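PDB 6SMT: 6-phosphogluconate dehydrogenase, NAD-binding from Mycolicibacterium smegmatis MC2 155, which reduces imines with S-enantioselectivity, as an oxidoreductase that binds NADPH and belongs to the HIBADH-related family. Local coordinates for the interface of chains A and B. Residues are numbered along the deposited sequence; one frame, centred on the assembly and turned at random. Chains: chain A/B, 6-phosphogluconate dehydrogenase, NAD-binding.

Contact 1: the interface of chains A and B. Residues chain A 20, 130; chain B 237-238.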
# COMPACT_ATOMS: atom_id res chain seq x y z
N PRO A 20 4.78 7.71 -22.57
CA PRO A 20 5.86 8.01 -21.64
C PRO A 20 6.87 6.89 -21.43
O PRO A 20 8.07 7.10 -21.38
CB PRO A 20 5.18 8.44 -20.37
CG PRO A 20 3.78 8.67 -20.78
CD PRO A 20 3.46 8.05 -22.09
N ILE A 130 8.85 5.44 -14.97
CA ILE A 130 9.71 5.85 -16.11
C ILE A 130 11.07 6.39 -15.67
O ILE A 130 12.04 6.16 -16.41
CB ILE A 130 9.02 6.79 -17.08
CG1 ILE A 130 8.71 8.14 -16.46
CG2 ILE A 130 7.79 6.22 -17.74
CD1 ILE A 130 8.30 9.18 -17.46
N ALA B 237 1.43 13.99 -17.56
CA ALA B 237 1.41 12.69 -16.89
C ALA B 237 2.53 11.79 -17.35
O ALA B 237 2.79 11.76 -18.57
CB ALA B 237 0.12 11.95 -17.18
N SER B 238 3.14 11.09 -16.43
CA SER B 238 4.02 9.95 -16.81
C SER B 238 3.23 8.64 -16.70
O SER B 238 3.81 7.60 -17.12
CB SER B 238 5.24 9.84 -15.95
OG SER B 238 4.89 9.57 -14.59
O HOH W 1 6.12 6.67 -14.42

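Contact 2: the interface of chains A and B. Residues chain A 101, 177, 180-181, 184; chain B 244, 247, 251.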
# COMPACT_ATOMS: atom_id res chain seq x y z
N SER A 101 1.10 -4.15 -20.43
CA SER A 101 0.46 -4.82 -19.29
C SER A 101 -0.88 -5.42 -19.64
O SER A 101 -1.78 -4.70 -20.05
CB SER A 101 0.43 -3.88 -18.11
OG SER A 101 -0.11 -4.57 -16.98
N MET A 177 0.03 -9.20 -12.60
CA MET A 177 -1.36 -9.10 -12.04
C MET A 177 -1.30 -8.99 -10.51
O MET A 177 -2.02 -8.18 -9.93
CB MET A 177 -2.22 -10.28 -12.42
CG MET A 177 -2.49 -10.40 -13.91
SD MET A 177 -3.37 -9.05 -14.74
CE MET A 177 -2.08 -7.98 -15.24
N LEU A 180 0.67 -5.46 -9.50
CA LEU A 180 -0.10 -4.23 -9.81
C LEU A 180 -1.36 -4.21 -8.93
O LEU A 180 -1.80 -3.08 -8.64
CB LEU A 180 -0.52 -4.26 -11.28
CG LEU A 180 0.64 -4.04 -12.25
CD1 LEU A 180 0.11 -4.21 -13.69
CD2 LEU A 180 1.33 -2.74 -12.09
N ASP A 181 -1.92 -5.33 -8.53
CA ASP A 181 -3.03 -5.38 -7.58
C ASP A 181 -2.56 -4.73 -6.29
O ASP A 181 -3.20 -3.77 -5.77
CB ASP A 181 -3.42 -6.81 -7.41
CG ASP A 181 -4.37 -7.20 -6.35
OD1 ASP A 181 -5.03 -6.21 -5.83
OD2 ASP A 181 -4.54 -8.43 -6.13
N TRP A 184 -1.88 -0.72 -7.11
CA TRP A 184 -3.02 0.18 -7.38
C TRP A 184 -3.93 0.17 -6.16
O TRP A 184 -4.53 1.26 -5.92
CB TRP A 184 -3.77 -0.21 -8.67
CG TRP A 184 -2.96 0.19 -9.86
CD1 TRP A 184 -2.43 -0.69 -10.80
CD2 TRP A 184 -2.56 1.48 -10.31
NE1 TRP A 184 -1.73 0.00 -11.74
CE2 TRP A 184 -1.78 1.34 -11.50
CE3 TRP A 184 -2.76 2.77 -9.81
CZ2 TRP A 184 -1.23 2.42 -12.13
CZ3 TRP A 184 -2.25 3.84 -10.48
CH2 TRP A 184 -1.46 3.67 -11.63
N VAL B 244 -4.48 3.32 -16.60
CA VAL B 244 -4.93 2.48 -15.47
C VAL B 244 -6.35 2.03 -15.67
O VAL B 244 -6.71 0.97 -15.17
CB VAL B 244 -4.66 3.09 -14.10
CG1 VAL B 244 -5.44 4.23 -13.86
CG2 VAL B 244 -4.84 2.06 -12.99
N SER B 247 -5.69 -1.12 -17.28
CA SER B 247 -5.01 -2.05 -16.39
C SER B 247 -5.92 -2.66 -15.34
O SER B 247 -5.93 -3.88 -15.10
CB SER B 247 -3.80 -1.36 -15.76
OG SER B 247 -3.07 -2.36 -15.02
N LEU B 251 -6.72 -6.64 -13.94
CA LEU B 251 -6.61 -7.08 -12.57
C LEU B 251 -7.89 -7.74 -12.09
O LEU B 251 -7.80 -8.76 -11.41
CB LEU B 251 -6.14 -5.92 -11.69
CG LEU B 251 -4.89 -5.15 -12.17
CD1 LEU B 251 -4.57 -4.05 -11.17
CD2 LEU B 251 -3.69 -6.07 -12.28
O HOH W 2 -0.85 -0.88 -14.36
O HOH W 3 -2.76 -4.73 -16.51

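Contact 1: the interface of chains A and B
A:Ile130 and A:Pro20 of one subunit receive B:Ser238, a loop residue of the other, in a small patch at the edge of the NADPH site, to which B:Ser238 itself contributes. The direct contacts are van der Waals ones. The far end of the isoleucine, CD1, presses against the methylene of the serine, with A:Ile130 CD1 3.5 Å from B:Ser238 CB, a tight fit. The chain reaches that far because CG1 is set between the backbone N and the carbonyl carbon (chi1 66°) and then runs on extended (chi2 168°), holding CD1 toward chain B. Isoleucine, stiffened by its beta-branch, can hold its longer arm, CG1 and CD1, out toward a small residue such as serine.

The pyrrolidine ring of A:Pro20 comes to the backbone of the same loop. Its CB lies 3.6 Å from the carbonyl O of B:Ser238, while A:Pro20 CG stands 3.9 Å from the carbonyl O of B:Ala237. The oxygens of two successive carbonyls lie alongside the carbons of one rigid ring, which gives the loop backbone a fixed surface to rest on. The short B:Ala237 touches through its main chain.

Polar contact passes through water. The amide N of A:Ile130 donates almost straight to water 1, at 3.0 Å from N to the water oxygen and 175° at the hydrogen. The same water lies 3.1 Å from the hydroxyl OG of B:Ser238, so the serine offers its CB to the isoleucine and its OG to the solvent bridge.

In the fold, A:Pro20 sits within the GxGxxG glycine loop of the Rossmann domain and is the first residue of helix 20-31, and A:Ile130 begins the 3-10 helix 130-132 that follows strand 120-126. Proline is well suited to a helix's first turn, where its missing N-H costs nothing. B:Ala237 and B:Ser238 lie in the loop leading into helix 241-257 of chain B.

Contact 2: the interface of chains A and B
Helix 171-199 of chain A, with A:Met177, A:Leu180, A:Asp181 and A:Trp184, runs roughly antiparallel and at a slant to helix 241-257 of chain B, with B:Val244, B:Ser247 and B:Leu251; A:Ser101 joins from a loop. B:Val244 sets CG2 over one face of the A:Trp184 indole in a CH-pi contact, 3.5 Å from the centroid of the six-membered ring. Its CG1 lies between the backbone N and the carbonyl carbon (chi1 69°), which leaves CG2 anti to the backbone N and aimed at the ring; a compact beta-branched residue suits such a face. B:Leu251 forks over the turns of the other helix: its CD2 lies 3.6 Å from the carbonyl O of A:Met177 and 3.8 Å from CB of A:Leu180. Its CD1 reaches toward the A:Leu180 carbonyl. The pliable A:Met177 brings its sulfur and terminal methyl to the same CD2.

B:Ser247, small and polar, links the two sides through water. A:Trp184 NE1 donates to water 2, in the ring plane at its edge, 2.9 Å away, and this water is 2.8 Å from B:Ser247 OG. Water 3 joins the same hydroxyl to OG of A:Ser101, an NADPH-binding residue, and so probably couples the partner's helix to the cofactor site. The patch packs the subunits together; A:Leu180 and A:Trp184 also line the pocket of (2S)-2-ethylhexan-1-ol, probably near or part of the substrate site, though the alcohol may come from purification or crystallisation.

The C-alpha centres of contact 1 and contact 2 lie about 16 Å apart, and the two share no residue. Chain B supplies both from one continuous stretch: the loop of contact 1 leads straight into helix 241-257 of contact 2. Chain A answers with its nucleotide-binding domain in contact 1; in contact 2 the long helix 171-199 is joined by A:Ser101 of the same nucleotide-binding region. Both include NADPH-binding residues, B:Ser238 and A:Ser101, contributed by different subunits. Two-fold symmetry repeats both contacts with the chains exchanged, consistent with, though not proof of, a dimer whose cofactor sites are shared.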